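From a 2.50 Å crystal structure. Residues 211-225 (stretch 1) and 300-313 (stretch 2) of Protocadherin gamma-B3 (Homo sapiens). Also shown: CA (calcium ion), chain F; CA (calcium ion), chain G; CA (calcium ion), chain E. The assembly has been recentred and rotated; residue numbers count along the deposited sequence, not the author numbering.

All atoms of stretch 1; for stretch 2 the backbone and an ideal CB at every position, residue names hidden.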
# COMPACT_ATOMS: atom_id res chain seq x y z
N VAL A 211 -1.51 3.73 -18.30
CA VAL A 211 -1.28 3.69 -19.74
C VAL A 211 -2.35 4.52 -20.42
O VAL A 211 -3.54 4.19 -20.36
CB VAL A 211 -1.29 2.25 -20.28
CG1 VAL A 211 -1.27 2.26 -21.81
CG2 VAL A 211 -0.11 1.46 -19.74
N PHE A 212 -1.93 5.60 -21.08
CA PHE A 212 -2.86 6.43 -21.83
C PHE A 212 -3.32 5.70 -23.09
O PHE A 212 -2.54 4.99 -23.73
CB PHE A 212 -2.22 7.76 -22.21
CG PHE A 212 -2.29 8.80 -21.13
CD1 PHE A 212 -3.48 9.44 -20.85
CD2 PHE A 212 -1.16 9.14 -20.40
CE1 PHE A 212 -3.55 10.40 -19.85
CE2 PHE A 212 -1.22 10.09 -19.41
CZ PHE A 212 -2.41 10.73 -19.13
N THR A 213 -4.59 5.88 -23.44
CA THR A 213 -5.12 5.26 -24.65
C THR A 213 -4.51 5.87 -25.90
O THR A 213 -4.46 5.21 -26.95
CB THR A 213 -6.65 5.40 -24.68
OG1 THR A 213 -7.01 6.78 -24.78
CG2 THR A 213 -7.26 4.81 -23.42
N GLN A 214 -4.05 7.12 -25.82
CA GLN A 214 -3.40 7.79 -26.94
C GLN A 214 -2.24 8.61 -26.41
O GLN A 214 -2.33 9.21 -25.34
CB GLN A 214 -4.37 8.71 -27.70
CG GLN A 214 -5.60 8.01 -28.27
CD GLN A 214 -6.53 8.98 -28.97
OE1 GLN A 214 -6.18 10.13 -29.22
NE2 GLN A 214 -7.74 8.52 -29.27
N ASP A 215 -1.14 8.63 -27.17
CA ASP A 215 -0.02 9.51 -26.86
C ASP A 215 -0.25 10.94 -27.32
O ASP A 215 0.60 11.80 -27.08
CB ASP A 215 1.27 8.96 -27.48
CG ASP A 215 1.72 7.66 -26.84
OD1 ASP A 215 1.49 7.49 -25.62
OD2 ASP A 215 2.30 6.82 -27.55
N MET A 216 -1.37 11.21 -27.98
CA MET A 216 -1.69 12.55 -28.47
C MET A 216 -3.19 12.64 -28.69
O MET A 216 -3.76 11.82 -29.41
CB MET A 216 -0.94 12.85 -29.77
CG MET A 216 -1.49 14.04 -30.55
SD MET A 216 -1.28 15.61 -29.68
CE MET A 216 0.50 15.80 -29.73
N TYR A 217 -3.82 13.63 -28.06
CA TYR A 217 -5.25 13.89 -28.21
C TYR A 217 -5.40 15.22 -28.95
O TYR A 217 -5.28 16.29 -28.36
CB TYR A 217 -5.95 13.93 -26.86
CG TYR A 217 -5.85 12.65 -26.07
CD1 TYR A 217 -6.77 11.62 -26.26
CD2 TYR A 217 -4.85 12.46 -25.12
CE1 TYR A 217 -6.70 10.45 -25.54
CE2 TYR A 217 -4.76 11.29 -24.40
CZ TYR A 217 -5.69 10.28 -24.61
OH TYR A 217 -5.61 9.11 -23.89
N ARG A 218 -5.66 15.14 -30.26
CA ARG A 218 -5.80 16.32 -31.10
C ARG A 218 -7.27 16.57 -31.40
O ARG A 218 -8.04 15.63 -31.62
CB ARG A 218 -5.01 16.16 -32.40
CG ARG A 218 -4.90 17.45 -33.20
CD ARG A 218 -3.95 17.28 -34.38
NE ARG A 218 -3.76 18.54 -35.11
CZ ARG A 218 -2.97 18.68 -36.16
NH1 ARG A 218 -2.28 17.65 -36.62
NH2 ARG A 218 -2.86 19.86 -36.76
N VAL A 219 -7.65 17.85 -31.41
CA VAL A 219 -9.03 18.24 -31.65
C VAL A 219 -9.03 19.66 -32.18
O VAL A 219 -8.12 20.45 -31.88
CB VAL A 219 -9.88 18.10 -30.36
CG1 VAL A 219 -9.45 19.12 -29.33
CG2 VAL A 219 -11.37 18.22 -30.67
N ASN A 220 -10.05 20.00 -32.97
CA ASN A 220 -10.21 21.33 -33.53
C ASN A 220 -11.51 21.92 -33.01
O ASN A 220 -12.58 21.32 -33.18
CB ASN A 220 -10.21 21.29 -35.07
CG ASN A 220 -10.06 22.67 -35.69
OD1 ASN A 220 -10.64 23.65 -35.22
ND2 ASN A 220 -9.28 22.74 -36.77
N VAL A 221 -11.42 23.09 -32.38
CA VAL A 221 -12.59 23.80 -31.86
C VAL A 221 -12.55 25.23 -32.37
O VAL A 221 -11.49 25.82 -32.56
CB VAL A 221 -12.64 23.77 -30.32
CG1 VAL A 221 -12.88 22.35 -29.82
CG2 VAL A 221 -11.36 24.34 -29.73
N ALA A 222 -13.74 25.80 -32.59
CA ALA A 222 -13.83 27.17 -33.06
C ALA A 222 -13.53 28.14 -31.93
O ALA A 222 -13.65 27.82 -30.74
CB ALA A 222 -15.21 27.45 -33.65
N GLU A 223 -13.13 29.36 -32.31
CA GLU A 223 -12.74 30.35 -31.31
C GLU A 223 -13.94 30.88 -30.53
O GLU A 223 -13.78 31.32 -29.39
CB GLU A 223 -11.99 31.50 -31.98
CG GLU A 223 -12.73 32.16 -33.13
CD GLU A 223 -12.03 33.40 -33.63
OE1 GLU A 223 -11.27 34.02 -32.85
OE2 GLU A 223 -12.22 33.76 -34.81
N ASN A 224 -15.13 30.85 -31.12
CA ASN A 224 -16.32 31.33 -30.42
C ASN A 224 -16.91 30.25 -29.53
O ASN A 224 -18.12 30.24 -29.28
CB ASN A 224 -17.36 31.84 -31.43
CG ASN A 224 -17.89 30.73 -32.32
OD1 ASN A 224 -17.18 29.78 -32.63
ND2 ASN A 224 -19.14 30.86 -32.75
N LEU A 225 -16.07 29.34 -29.05
CA LEU A 225 -16.53 28.28 -28.17
C LEU A 225 -16.87 28.85 -26.80
O LEU A 225 -16.01 29.50 -26.19
CB LEU A 225 -15.46 27.19 -28.05
CG LEU A 225 -15.83 25.95 -27.24
CD1 LEU A 225 -16.99 25.20 -27.89
CD2 LEU A 225 -14.63 25.03 -27.08
N UNK A 300 2.74 9.99 -19.19
CA UNK A 300 2.71 11.32 -19.78
C UNK A 300 2.25 11.24 -21.23
O UNK A 300 2.74 10.41 -22.00
CB UNK A 300 4.09 11.98 -19.69
N UNK A 301 1.30 12.11 -21.59
CA UNK A 301 0.83 12.24 -22.96
C UNK A 301 0.74 13.73 -23.29
O UNK A 301 1.08 14.59 -22.48
CB UNK A 301 -0.52 11.54 -23.15
N UNK A 302 0.26 14.02 -24.50
CA UNK A 302 0.13 15.40 -24.95
C UNK A 302 -1.28 15.63 -25.49
O UNK A 302 -1.99 14.70 -25.88
CB UNK A 302 1.18 15.73 -26.02
N UNK A 303 -1.67 16.90 -25.51
CA UNK A 303 -2.98 17.34 -25.98
C UNK A 303 -2.77 18.55 -26.88
O UNK A 303 -2.15 19.54 -26.46
CB UNK A 303 -3.91 17.67 -24.81
N UNK A 304 -3.27 18.47 -28.11
CA UNK A 304 -3.17 19.57 -29.07
C UNK A 304 -4.57 20.06 -29.39
O UNK A 304 -5.37 19.34 -29.99
CB UNK A 304 -2.44 19.14 -30.34
N UNK A 305 -4.87 21.29 -28.98
CA UNK A 305 -6.16 21.93 -29.22
C UNK A 305 -5.94 22.99 -30.29
O UNK A 305 -5.33 24.04 -30.02
CB UNK A 305 -6.74 22.54 -27.94
N UNK A 306 -6.41 22.72 -31.50
CA UNK A 306 -6.31 23.66 -32.60
C UNK A 306 -7.57 24.52 -32.66
O UNK A 306 -8.68 24.03 -32.48
CB UNK A 306 -6.09 22.92 -33.92
N UNK A 307 -7.38 25.81 -32.92
CA UNK A 307 -8.46 26.78 -32.97
C UNK A 307 -8.66 27.22 -34.41
O UNK A 307 -7.69 27.58 -35.09
CB UNK A 307 -8.17 27.98 -32.07
N UNK A 308 -9.90 27.19 -34.88
CA UNK A 308 -10.25 27.59 -36.23
C UNK A 308 -10.78 29.02 -36.23
O UNK A 308 -11.38 29.49 -35.26
CB UNK A 308 -11.28 26.63 -36.83
N UNK A 309 -10.57 29.71 -37.35
CA UNK A 309 -10.90 31.12 -37.45
C UNK A 309 -12.39 31.33 -37.66
O UNK A 309 -13.04 30.60 -38.42
CB UNK A 309 -10.11 31.77 -38.59
N UNK A 310 -12.94 32.33 -36.97
CA UNK A 310 -14.31 32.77 -37.14
C UNK A 310 -14.33 34.24 -37.51
O UNK A 310 -13.44 35.01 -37.13
CB UNK A 310 -15.13 32.52 -35.87
N UNK A 311 -15.36 34.64 -38.25
CA UNK A 311 -15.48 36.02 -38.73
C UNK A 311 -16.15 36.88 -37.65
O UNK A 311 -17.31 37.27 -37.74
CB UNK A 311 -16.28 36.07 -40.04
N UNK A 312 -15.37 37.16 -36.60
CA UNK A 312 -15.85 37.94 -35.47
C UNK A 312 -15.15 39.29 -35.35
O UNK A 312 -15.13 39.89 -34.27
CB UNK A 312 -15.66 37.15 -34.18
N UNK A 313 -14.57 39.79 -36.44
CA UNK A 313 -13.92 41.09 -36.47
C UNK A 313 -14.37 41.84 -37.71
O UNK A 313 -14.16 41.36 -38.83
CB UNK A 313 -12.40 40.95 -36.44
CA CA F . -11.33 35.66 -36.08
CA CA G . -11.52 36.44 -32.52
CA CA E . -13.55 39.96 -40.72

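Position 300 is extended (phi/psi -135/132), and its CB points away from stretch 1, with nothing of that stretch within 5.5 Å. Any residue tolerant of a strand would suit. It is Tyr300.

At position 301 the CB points toward stretch 1, 3.7 Å from Phe212 CD2 and 3.7 Å from Gln214 O. So little space favours a small side chain, preferably apolar: Ala, Cys or perhaps Val, with Ser possible. It is Cys301, with chi1 p. Its SG sits over the face of the Phe212 ring, 3.5 Å from the centroid and 6° off the normal, and meets the edge of the Tyr217 ring, 3.7 Å from CE2.

From 302 to 308 the backbone is extended, so side chains alternate between the two faces of the sheet; the strand runs parallel to its neighbour in stretch 1. At 302 the CB shares a face with Met216, 3.8 Å from its CE, and the space beyond is open; a long chain with an aliphatic stem would suit. It is Lys302, whose CB packs on that methyl while its end leads away.

Position 303 turns to the face of Tyr217, its CB 4.0 Å from Tyr217 O. Beside the Tyr217 side chain, Val, Ile or Thr would fit a strand. It is Val303, with CG2 4.0 Å from Tyr217 CB.

At 304 the CB lies 3.8 Å from Met216 SD and 4.1 Å from Arg218 CG. A long polar or acidic chain could follow the arginine. Gln304 does so, its NE2 over one face of the guanidinium, 3.6 Å from Arg218 NE.

Position 305 faces Val219 and Val221, its CB 4.6 Å from Val219 CG1; a branched aliphatic is expected. Ile305 brings CG2 to 3.8 Å from Val221 CG2.

At 306 the CB is 5.1 Å from Arg218 NE, so a short acid could reach the charge; Glu or a polar amide is also conceivable. It is Asp306: OD2 forms a salt bridge with Arg218 NE at 2.8 Å, while OD1 accepts from Gln304 NE2 at 3.2 Å.

Position 307 returns to the valine face, its CB 4.0 Å from Val221 O, again suiting an aliphatic. Ile307 sets CG2 3.7 Å from Glu223 CB.

The CB of 308 lies 4.3 Å from Val221 O and 4.6 Å from Ala222 CA, with open space beyond; Ser, Thr or a longer polar chain would suit. It is Ser308, with OG 3.3 Å from Ala222 CA.

Beyond the strand, Glu223 and two calcium ions call for oxygen ligands. At 309 the CB points away, but Asp or Glu could curl back; Asp309 OD1 binds calcium F at 2.5 Å. At 310 the CB points toward stretch 1, 3.3 Å from Glu223 OE2, and the carbonyl faces the ion; many side chains with an aliphatic first part would suit. In Glu310, CG lies 3.7 Å from Asn224 OD1; O lies 2.4 Å from calcium F, and N donates to Glu223 OE2 at 2.7 Å.

Position 311 points away, near calcium E, where Asn or Asp could offer an oxygen; Asn311 OD1 binds it at 2.5 Å. Position 312 points toward Glu223, between calciums F and G, where an acid can bridge: Asp312 OD1 takes F at 2.7 Å, OD2 takes G at 2.4 Å. Position 313 is sideways, its carbonyl turned to E; since the backbone supplies the ligand, many side chains would do. Asn313 O binds that calcium at 2.4 Å.

Stretch 2, residues 300-313: YCKVQIDISDENDN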
# COMPACT_ATOMS: atom_id res chain seq x y z
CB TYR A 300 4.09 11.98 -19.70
CG TYR A 300 4.58 12.18 -18.28
CD1 TYR A 300 5.29 11.17 -17.63
CD2 TYR A 300 4.33 13.35 -17.59
CE1 TYR A 300 5.74 11.34 -16.34
CE2 TYR A 300 4.78 13.53 -16.30
CZ TYR A 300 5.48 12.52 -15.67
OH TYR A 300 5.93 12.69 -14.38
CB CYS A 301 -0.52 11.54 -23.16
SG CYS A 301 -1.91 12.36 -22.35
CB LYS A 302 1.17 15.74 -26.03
CG LYS A 302 2.60 15.77 -25.51
CD LYS A 302 3.57 16.29 -26.56
CE LYS A 302 4.99 16.36 -26.02
NZ LYS A 302 5.94 16.92 -27.02
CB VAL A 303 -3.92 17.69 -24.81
CG1 VAL A 303 -5.07 18.56 -25.29
CG2 VAL A 303 -4.45 16.42 -24.16
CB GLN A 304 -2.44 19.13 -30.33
CG GLN A 304 -2.22 20.25 -31.33
CD GLN A 304 -1.29 19.86 -32.47
OE1 GLN A 304 -0.59 18.86 -32.39
NE2 GLN A 304 -1.29 20.66 -33.53
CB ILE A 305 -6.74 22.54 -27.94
CG1 ILE A 305 -6.83 21.47 -26.84
CG2 ILE A 305 -8.11 23.14 -28.22
CD1 ILE A 305 -7.24 22.02 -25.49
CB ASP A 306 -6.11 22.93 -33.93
CG ASP A 306 -4.82 22.13 -33.95
OD1 ASP A 306 -3.82 22.58 -33.35
OD2 ASP A 306 -4.80 21.05 -34.57
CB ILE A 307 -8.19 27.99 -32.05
CG1 ILE A 307 -8.02 27.52 -30.61
CG2 ILE A 307 -9.30 29.01 -32.17
CD1 ILE A 307 -7.86 28.66 -29.62
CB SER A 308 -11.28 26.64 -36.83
OG SER A 308 -12.41 26.51 -35.99
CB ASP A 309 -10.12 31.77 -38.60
CG ASP A 309 -10.39 33.25 -38.73
OD1 ASP A 309 -10.59 33.92 -37.69
OD2 ASP A 309 -10.39 33.75 -39.87
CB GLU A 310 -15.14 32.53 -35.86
CG GLU A 310 -15.53 31.08 -35.64
CD GLU A 310 -16.71 30.66 -36.50
OE1 GLU A 310 -17.73 31.38 -36.51
OE2 GLU A 310 -16.60 29.62 -37.18
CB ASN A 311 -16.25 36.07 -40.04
CG ASN A 311 -16.17 37.42 -40.71
OD1 ASN A 311 -15.24 38.19 -40.48
ND2 ASN A 311 -17.15 37.72 -41.56
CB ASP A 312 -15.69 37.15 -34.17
CG ASP A 312 -14.24 36.89 -33.81
OD1 ASP A 312 -13.40 36.82 -34.73
OD2 ASP A 312 -13.94 36.77 -32.60
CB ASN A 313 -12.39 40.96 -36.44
CG ASN A 313 -11.86 40.59 -35.07
OD1 ASN A 313 -11.52 41.46 -34.27
ND2 ASN A 313 -11.79 39.29 -34.79
O HOH W 1 -12.04 36.20 -30.06
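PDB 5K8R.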